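Local coordinates for endoglucanase, family GH5 (Zobellia galactanivorans, PDB 6GL2), which probably hydrolyses mixed-linked beta-glucans and related hemicelluloses as a family GH5 endoglucanase, at residues N136-K139 / T140-D143; G165-E168 / G169-V173; Y328-I331 / A332-I335. One frame throughout, in Å; residues are numbered along the deposited sequence.

Contact 1. Residues N136-K139 / T140-D143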
ATOM      1  N   ASN A 136     -10.803   8.250 -13.697  1.00  9.51           N
ATOM      2  CA  ASN A 136     -11.945   9.096 -14.052  1.00 10.49           C
ATOM      3  C   ASN A 136     -13.044   9.029 -13.001  1.00 10.32           C
ATOM      4  O   ASN A 136     -13.634  10.065 -12.720  1.00 10.53           O
ATOM      5  CB  ASN A 136     -12.449   8.760 -15.473  1.00 10.57           C
ATOM      6  CG  ASN A 136     -11.600   9.441 -16.572  1.00 11.10           C
ATOM      7  OD1 ASN A 136     -11.113  10.544 -16.299  1.00 13.90           O
ATOM      8  ND2 ASN A 136     -11.493   8.871 -17.732  1.00 15.50           N
ATOM      9  N   ARG A 137     -13.233   7.881 -12.322  1.00  9.63           N
ATOM     10  CA  ARG A 137     -14.224   7.858 -11.289  1.00 10.88           C
ATOM     11  C   ARG A 137     -13.902   8.851 -10.205  1.00 11.10           C
ATOM     12  O   ARG A 137     -14.804   9.488  -9.659  1.00 11.89           O
ATOM     13  CB  ARG A 137     -14.381   6.437 -10.705  1.00  9.34           C
ATOM     14  CG  ARG A 137     -15.235   6.431  -9.481  1.00 10.58           C
ATOM     15  CD  ARG A 137     -16.659   6.813  -9.697  1.00  9.45           C
ATOM     16  NE  ARG A 137     -17.485   5.801 -10.338  1.00  8.99           N
ATOM     17  CZ  ARG A 137     -18.469   5.130  -9.795  1.00  9.21           C
ATOM     18  NH1 ARG A 137     -18.681   5.120  -8.505  1.00 10.33           N
ATOM     19  NH2 ARG A 137     -19.180   4.286 -10.552  1.00 10.23           N
ATOM     20  N   PHE A 138     -12.611   8.934  -9.841  1.00 10.35           N
ATOM     21  CA  PHE A 138     -12.173   9.703  -8.734  1.00 10.82           C
ATOM     22  C   PHE A 138     -11.595  11.087  -9.017  1.00 10.93           C
ATOM     23  O   PHE A 138     -10.966  11.732  -8.204  1.00 11.09           O
ATOM     24  CB  PHE A 138     -11.186   8.876  -7.902  1.00 10.82           C
ATOM     25  CG  PHE A 138     -11.839   7.662  -7.227  1.00  9.27           C
ATOM     26  CD1 PHE A 138     -12.604   7.869  -6.089  1.00 10.92           C
ATOM     27  CD2 PHE A 138     -11.757   6.402  -7.739  1.00 10.33           C
ATOM     28  CE1 PHE A 138     -13.272   6.824  -5.491  1.00 11.53           C
ATOM     29  CE2 PHE A 138     -12.464   5.329  -7.144  1.00 10.97           C
ATOM     30  CZ  PHE A 138     -13.199   5.569  -6.001  1.00 10.69           C
ATOM     31  N   LYS A 139     -11.750  11.515 -10.255  1.00 10.61           N
ATOM     32  CA  LYS A 139     -11.059  12.705 -10.768  1.00 12.32           C
ATOM     33  C   LYS A 139     -11.320  13.978 -10.067  1.00 11.60           C
ATOM     34  O   LYS A 139     -10.392  14.762  -9.859  1.00 14.43           O
ATOM     35  CB  LYS A 139     -11.375  12.899 -12.242  1.00 12.80           C
ATOM     36  CG  LYS A 139     -10.583  14.022 -12.943  1.00 14.27           C
ATOM     37  CD  LYS A 139     -10.293  13.720 -14.448  1.00 16.56           C
ATOM     38  CE  LYS A 139     -11.537  13.603 -15.274  1.00 17.76           C
ATOM     39  NZ  LYS A 139     -11.294  13.360 -16.720  1.00 17.32           N
ATOM     40  N   THR A 140     -12.492  14.155  -9.498  1.00 11.93           N
ATOM     41  CA  THR A 140     -12.815  15.441  -8.852  1.00 12.95           C
ATOM     42  C   THR A 140     -12.417  15.473  -7.417  1.00 12.15           C
ATOM     43  O   THR A 140     -12.535  16.508  -6.733  1.00 12.96           O
ATOM     44  CB  THR A 140     -14.265  15.797  -8.965  1.00 13.88           C
ATOM     45  OG1 THR A 140     -15.092  14.885  -8.210  1.00 15.69           O
ATOM     46  CG2 THR A 140     -14.676  15.956 -10.447  1.00 16.51           C
ATOM     47  N   TYR A 141     -11.944  14.362  -6.829  1.00 11.83           N
ATOM     48  CA  TYR A 141     -11.522  14.347  -5.428  1.00 10.60           C
ATOM     49  C   TYR A 141     -10.249  15.177  -5.258  1.00  9.92           C
ATOM     50  O   TYR A 141      -9.430  15.227  -6.131  1.00 11.11           O
ATOM     51  CB  TYR A 141     -11.319  12.871  -4.932  1.00 10.79           C
ATOM     52  CG  TYR A 141     -12.601  12.178  -4.718  1.00 10.84           C
ATOM     53  CD1 TYR A 141     -13.357  11.705  -5.674  1.00 11.73           C
ATOM     54  CD2 TYR A 141     -13.074  12.056  -3.444  1.00 14.21           C
ATOM     55  CE1 TYR A 141     -14.608  11.110  -5.423  1.00 11.31           C
ATOM     56  CE2 TYR A 141     -14.303  11.473  -3.182  1.00 15.83           C
ATOM     57  CZ  TYR A 141     -15.051  10.955  -4.180  1.00 12.79           C
ATOM     58  OH  TYR A 141     -16.289  10.393  -3.954  1.00 13.11           O
ATOM     59  N   GLY A 142     -10.128  15.779  -4.120  1.00 11.03           N
ATOM     60  CA  GLY A 142      -8.963  16.577  -3.759  1.00 11.21           C
ATOM     61  C   GLY A 142      -7.792  15.715  -3.295  1.00 11.22           C
ATOM     62  O   GLY A 142      -7.790  14.478  -3.486  1.00 11.77           O
ATOM     63  N   ASP A 143      -6.751  16.337  -2.838  1.00 11.13           N
ATOM     64  CA  ASP A 143      -5.450  15.682  -2.713  1.00 11.18           C
ATOM     65  C   ASP A 143      -5.290  14.792  -1.454  1.00 10.31           C
ATOM     66  O   ASP A 143      -4.265  14.185  -1.278  1.00  9.85           O
ATOM     67  CB  ASP A 143      -4.287  16.725  -2.795  1.00 12.87           C
ATOM     68  CG  ASP A 143      -4.246  17.669  -1.656  1.00 13.67           C
ATOM     69  OD1 ASP A 143      -4.820  17.505  -0.609  1.00 14.29           O
ATOM     70  OD2 ASP A 143      -3.393  18.660  -1.749  1.00 15.91           O
TER
HETATM   71  O   HOH W   1     -14.726  12.240  -9.175  1.00 18.47           O
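Phe138, where the chain leaves the helix that ends at Arg137, begins a type I beta turn closed at Tyr141, whose N donates to Phe138 O at 3.1 Å. The same two residues also meet through their rings. CE1 of Tyr141 lies 3.9 Å from Phe138 CD1, and the planes stand 55° apart, an oblique ring pair. In both residues CG is anti to the carbonyl carbon (chi1 -66° and -74°), which lets the Tyr141 ring come obliquely to the CD1 corner of Phe138. Water 1 bridges the turn to the last helical residue, donating to Arg137 O at 2.8 Å and accepting from Thr140 N at 3.0 Å. Lys139 instead bends back, at chi2 and chi3, so that NZ reaches Asn136 OD1 at 2.9 Å; NZ also donates to Thr187 O. Tyr141 OH is held by Glu89 and Asn93 of helix 82-96, the helix that also meets Phe138 through Val88. Phe138 also packs on Leu145 and Phe147 of strand 145-148, so this turn links helix 117-137 to that strand of the barrel while resting on helix 82-96.

Contact 2. Residues G165-E168 / G169-V173; sequences GTQE and GRDAV
Thr166 is the N-cap residue of helix 167-186, the helix that follows strand 145-148 in the TIM barrel, and its OG1 accepts from Gly169 N at 3.1 Å, supplying an acceptor to an amide of the helix's first turn. OG1 can do so because chi1 of 65° sets it between the backbone N and the carbonyl carbon, leaving CG2 anti to that carbon. The helical bonds begin at once: Arg170 N donates to Thr166 O at 3.0 Å, and Ala172 N to Glu168 O follows two residues on. In the (beta/alpha)8 barrel this turn opens one of the outer helices, after the loop that leaves the fourth strand. On the surface of this first turn, Gln167 joins two side chains. Its OE1 accepts from Arg170 NH1 at 3.2 Å, the donor coming from above the carbonyl plane of the amide; the amide and guanidinium planes are 88° apart. Its NE2, with the acceptor nearly in the amide plane, donates to Asp171 OD1 at 3.0 Å, which it meets from above the carboxylate plane. The bend at chi2 (67°) of Gln167 turns the amide toward Arg170 and Asp171, and NE2 also makes a weak bond to Asp212 OD2. The guanidinium of Arg170 lies with one face over Thr166 O and Gln167 CA, and NH1 donates to water 2 at 3.0 Å. The principal charge partner of Arg170 is Asp212, reached through NE, while NH2 donates to Gly164 O, in the loop before the helix. Glu168 sends its carboxylate the other way, to the backbone N of Tyr117, at the start of helix 117-137.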
ATOM      1  N   GLY A 165      13.247  -9.967  -7.872  1.00 13.32           N
ATOM      2  CA  GLY A 165      12.906 -10.265  -9.286  1.00 13.87           C
ATOM      3  C   GLY A 165      14.101 -10.563 -10.190  1.00 13.78           C
ATOM      4  O   GLY A 165      15.241 -10.561  -9.762  1.00 14.65           O
ATOM      5  N   THR A 166      13.816 -10.788 -11.439  1.00 12.84           N
ATOM      6  CA  THR A 166      14.858 -10.815 -12.469  1.00 12.67           C
ATOM      7  C   THR A 166      14.906  -9.480 -13.170  1.00 15.82           C
ATOM      8  O   THR A 166      14.051  -8.610 -12.994  1.00 13.70           O
ATOM      9  CB  THR A 166      14.510 -11.862 -13.502  1.00 15.35           C
ATOM     10  OG1 THR A 166      13.322 -11.452 -14.161  1.00 14.54           O
ATOM     11  CG2 THR A 166      14.273 -13.244 -12.911  1.00 15.95           C
ATOM     12  N   GLN A 167      15.914  -9.252 -14.014  1.00 14.08           N
ATOM     13  CA  GLN A 167      15.962  -8.032 -14.734  1.00 14.81           C
ATOM     14  C   GLN A 167      14.743  -7.826 -15.629  1.00 14.75           C
ATOM     15  O   GLN A 167      14.236  -6.653 -15.720  1.00 15.02           O
ATOM     16  CB  GLN A 167      17.250  -7.940 -15.603  1.00 17.42           C
ATOM     17  CG  GLN A 167      17.373  -6.576 -16.262  1.00 20.70           C
ATOM     18  CD  GLN A 167      17.602  -5.515 -15.198  1.00 25.53           C
ATOM     19  OE1 GLN A 167      18.588  -5.604 -14.430  1.00 27.46           O
ATOM     20  NE2 GLN A 167      16.706  -4.508 -15.125  1.00 30.69           N
ATOM     21  N   GLU A 168      14.304  -8.876 -16.270  1.00 14.31           N
ATOM     22  CA  GLU A 168      13.115  -8.813 -17.081  1.00 13.80           C
ATOM     23  C   GLU A 168      11.883  -8.391 -16.245  1.00 14.86           C
ATOM     24  O   GLU A 168      11.128  -7.564 -16.655  1.00 14.18           O
ATOM     25  CB  GLU A 168      12.838 -10.120 -17.715  1.00 15.25           C
ATOM     26  CG  GLU A 168      11.470 -10.286 -18.400  1.00 16.35           C
ATOM     27  CD  GLU A 168      11.170 -11.688 -18.908  1.00 20.23           C
ATOM     28  OE1 GLU A 168      11.830 -12.744 -18.525  1.00 31.99           O
ATOM     29  OE2 GLU A 168      10.226 -11.884 -19.678  1.00 18.59           O
ATOM     30  N   GLY A 169      11.750  -8.981 -15.064  1.00 12.61           N
ATOM     31  CA  GLY A 169      10.595  -8.683 -14.201  1.00 11.39           C
ATOM     32  C   GLY A 169      10.684  -7.252 -13.774  1.00 11.10           C
ATOM     33  O   GLY A 169       9.617  -6.564 -13.804  1.00 12.62           O
ATOM     34  N   ARG A 170      11.808  -6.679 -13.347  1.00 11.62           N
ATOM     35  CA  ARG A 170      11.889  -5.299 -12.926  1.00 11.92           C
ATOM     36  C   ARG A 170      11.618  -4.385 -14.087  1.00 13.65           C
ATOM     37  O   ARG A 170      11.053  -3.305 -13.909  1.00 13.64           O
ATOM     38  CB  ARG A 170      13.225  -4.967 -12.307  1.00 13.68           C
ATOM     39  CG  ARG A 170      13.466  -5.727 -11.007  1.00 12.40           C
ATOM     40  CD  ARG A 170      14.761  -5.354 -10.276  1.00 13.26           C
ATOM     41  NE  ARG A 170      15.977  -5.653 -11.025  1.00 15.64           N
ATOM     42  CZ  ARG A 170      16.550  -6.823 -11.009  1.00 16.34           C
ATOM     43  NH1 ARG A 170      17.672  -6.982 -11.723  1.00 15.69           N
ATOM     44  NH2 ARG A 170      16.150  -7.839 -10.297  1.00 16.63           N
ATOM     45  N   ASP A 171      12.106  -4.722 -15.281  1.00 13.00           N
ATOM     46  CA  ASP A 171      11.862  -3.926 -16.464  1.00 15.52           C
ATOM     47  C   ASP A 171      10.373  -3.865 -16.763  1.00 12.56           C
ATOM     48  O   ASP A 171       9.854  -2.727 -16.983  1.00 14.64           O
ATOM     49  CB  ASP A 171      12.570  -4.529 -17.679  1.00 16.80           C
ATOM     50  CG  ASP A 171      14.043  -4.257 -17.740  1.00 24.04           C
ATOM     51  OD1 ASP A 171      14.579  -3.449 -16.984  1.00 26.45           O
ATOM     52  OD2 ASP A 171      14.651  -4.898 -18.648  1.00 29.04           O
ATOM     53  N   ALA A 172       9.716  -4.985 -16.788  1.00 12.86           N
ATOM     54  CA  ALA A 172       8.308  -4.991 -17.026  1.00 11.28           C
ATOM     55  C   ALA A 172       7.540  -4.219 -15.976  1.00 12.76           C
ATOM     56  O   ALA A 172       6.631  -3.441 -16.317  1.00 11.38           O
ATOM     57  CB  ALA A 172       7.865  -6.414 -17.121  1.00 12.16           C
ATOM     58  N   VAL A 173       7.878  -4.438 -14.690  1.00 10.37           N
ATOM     59  CA  VAL A 173       7.203  -3.649 -13.665  1.00 10.45           C
ATOM     60  C   VAL A 173       7.373  -2.164 -13.905  1.00 11.58           C
ATOM     61  O   VAL A 173       6.397  -1.404 -13.794  1.00 10.95           O
ATOM     62  CB  VAL A 173       7.649  -4.056 -12.241  1.00 10.19           C
ATOM     63  CG1 VAL A 173       7.153  -3.026 -11.235  1.00 11.76           C
ATOM     64  CG2 VAL A 173       7.098  -5.468 -12.017  1.00 11.27           C
TER
HETATM   65  O   HOH W   2      18.278  -9.896 -11.237  0.92 22.54           O

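Contact 3. Residues Y328-I331 / A332-I335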
ATOM      1  N   TYR A 328      -5.992  -5.225  20.060  1.00 11.10           N
ATOM      2  CA  TYR A 328      -4.699  -4.820  20.515  1.00  9.67           C
ATOM      3  C   TYR A 328      -4.470  -3.330  20.496  1.00 10.88           C
ATOM      4  O   TYR A 328      -3.739  -2.788  19.661  1.00 10.76           O
ATOM      5  CB  TYR A 328      -3.558  -5.570  19.809  1.00 10.99           C
ATOM      6  CG  TYR A 328      -3.623  -7.071  20.027  1.00 10.58           C
ATOM      7  CD1 TYR A 328      -3.384  -7.574  21.305  1.00 10.27           C
ATOM      8  CD2 TYR A 328      -3.899  -8.001  19.030  1.00 11.17           C
ATOM      9  CE1 TYR A 328      -3.429  -8.907  21.555  1.00 10.73           C
ATOM     10  CE2 TYR A 328      -3.983  -9.373  19.262  1.00 10.71           C
ATOM     11  CZ  TYR A 328      -3.770  -9.834  20.569  1.00 12.04           C
ATOM     12  OH  TYR A 328      -3.817 -11.208  20.749  1.00 14.04           O
ATOM     13  N   PRO A 329      -5.226  -2.625  21.354  1.00 11.15           N
ATOM     14  CA  PRO A 329      -5.182  -1.170  21.292  1.00 10.75           C
ATOM     15  C   PRO A 329      -3.766  -0.609  21.513  1.00 11.60           C
ATOM     16  O   PRO A 329      -3.469   0.452  20.995  1.00 12.89           O
ATOM     17  CB  PRO A 329      -6.100  -0.736  22.406  1.00 13.29           C
ATOM     18  CG  PRO A 329      -6.180  -1.865  23.329  1.00 12.43           C
ATOM     19  CD  PRO A 329      -6.085  -3.094  22.478  1.00 11.99           C
ATOM     20  N   GLU A 330      -2.943  -1.318  22.302  1.00 12.66           N
ATOM     21  CA  GLU A 330      -1.624  -0.766  22.590  1.00 13.46           C
ATOM     22  C   GLU A 330      -0.718  -0.771  21.365  1.00 13.72           C
ATOM     23  O   GLU A 330       0.088   0.102  21.211  1.00 13.48           O
ATOM     24  CB  GLU A 330      -0.952  -1.507  23.739  1.00 15.54           C
ATOM     25  CG  GLU A 330      -1.738  -1.433  25.027  1.00 18.93           C
ATOM     26  CD  GLU A 330      -2.311  -0.055  25.265  1.00 26.02           C
ATOM     27  OE1 GLU A 330      -1.506   0.908  25.472  1.00 28.78           O
ATOM     28  OE2 GLU A 330      -3.575   0.109  25.204  1.00 32.81           O
ATOM     29  N   ILE A 331      -0.888  -1.738  20.445  1.00 11.65           N
ATOM     30  CA  ILE A 331      -0.179  -1.697  19.151  1.00 11.03           C
ATOM     31  C   ILE A 331      -0.580  -0.449  18.412  1.00 10.83           C
ATOM     32  O   ILE A 331       0.243   0.243  17.851  1.00 11.93           O
ATOM     33  CB  ILE A 331      -0.334  -3.001  18.321  1.00 10.65           C
ATOM     34  CG1 ILE A 331       0.314  -4.202  19.041  1.00 11.52           C
ATOM     35  CG2 ILE A 331       0.223  -2.837  16.893  1.00 10.58           C
ATOM     36  CD1 ILE A 331       0.104  -5.561  18.408  1.00 12.48           C
ATOM     37  N   ALA A 332      -1.919  -0.268  18.311  1.00 11.65           N
ATOM     38  CA  ALA A 332      -2.407   0.914  17.582  1.00 10.87           C
ATOM     39  C   ALA A 332      -1.834   2.222  18.148  1.00 11.47           C
ATOM     40  O   ALA A 332      -1.383   3.089  17.429  1.00 12.33           O
ATOM     41  CB  ALA A 332      -3.933   0.937  17.511  1.00 11.64           C
ATOM     42  N   GLU A 333      -1.901   2.270  19.477  1.00 12.46           N
ATOM     43  CA  GLU A 333      -1.440   3.501  20.147  0.50 14.12           C
ATOM     44  C   GLU A 333       0.038   3.701  19.942  1.00 15.38           C
ATOM     45  O   GLU A 333       0.473   4.832  19.763  1.00 16.79           O
ATOM     46  CB  GLU A 333      -1.814   3.441  21.633  0.50 13.72           C
ATOM     47  CG  GLU A 333      -3.290   3.719  21.852  0.50 14.58           C
ATOM     48  CD  GLU A 333      -3.863   3.098  23.117  0.50 16.43           C
ATOM     49  OE1 GLU A 333      -3.056   2.721  23.985  0.50 20.39           O
ATOM     50  OE2 GLU A 333      -5.092   3.004  23.256  0.50 17.61           O
ATOM     51  N   ALA A 334       0.806   2.627  19.898  1.00 15.11           N
ATOM     52  CA  ALA A 334       2.254   2.712  19.688  1.00 14.42           C
ATOM     53  C   ALA A 334       2.586   3.195  18.315  1.00 15.63           C
ATOM     54  O   ALA A 334       3.600   3.908  18.125  1.00 18.44           O
ATOM     55  CB  ALA A 334       2.852   1.332  19.835  1.00 15.68           C
ATOM     56  N   ILE A 335       1.753   2.902  17.327  1.00 14.53           N
ATOM     57  CA  ILE A 335       1.948   3.351  15.980  1.00 14.14           C
ATOM     58  C   ILE A 335       1.591   4.831  15.753  1.00 14.78           C
ATOM     59  O   ILE A 335       2.278   5.560  15.006  1.00 17.14           O
ATOM     60  CB  ILE A 335       1.203   2.468  14.986  1.00 14.39           C
ATOM     61  CG1 ILE A 335       1.684   1.042  15.052  1.00 15.17           C
ATOM     62  CG2 ILE A 335       1.369   2.986  13.541  1.00 15.46           C
ATOM     63  CD1 ILE A 335       0.632   0.132  14.507  1.00 16.49           C
TER
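Tyr328 is the N-cap residue of helix 329-336, the short C-terminal helix that follows strand 304-307, the eighth of the barrel, and its O takes a weak bond from Ala332 N at 3.4 Å. Its ring turns away from the helix toward Arg287 and Val313. Pro329, with no N-H to leave without a helical acceptor, suits the first turn and offers its O to Glu333 N at 2.8 Å, the shortest of the hydrogen bonds across the two segments. Next, Glu330 O receives Ala334 N at 2.9 Å, while its side chain folds back at chi2 (-42°) and brings the carboxylate obliquely across that of Glu333, the planes 75° apart. That meeting of like charges is doubtful in detail, because Glu333 has two deposited conformers; it would probably be unfavourable. Ile331, by contrast, is buried. Its O accepts from Ile335 N at 3.1 Å, and its side chain packs on Ala291 of helix 284-301 and Trp307 of strand 304-307. Ile335 lies one turn further along, and both isoleucines touch Trp307, while Ala332 touches Met57 of helix 48-57. With Ile331 CG2 anti to its backbone N, the two isoleucines lie side by side and point the same way, Ile331 CG2 resting 3.8 Å from Ile335 CD1.

In the fold
The three contacts are local features of a TIM barrel, in series along the chain and spread around its outer shell, each centred about 20 Å from the centre of the chain. Contacts 1 and 2 belong to successive helices on the two sides of strand 145-148: contact 1 leads from helix 117-137 into that strand, and contact 2 starts the helix after it. Their centres are 31 Å apart and their nearest atoms about 20 Å. Contact 3, on the last helix, is 32 Å from contact 1 and 37 Å from contact 2, centre to centre, with contacts 2 and 3 on opposite sides of the chain's centre. None lies at Asp240, Thr242 and Asp248, which can bind magnesium, though none is bound here.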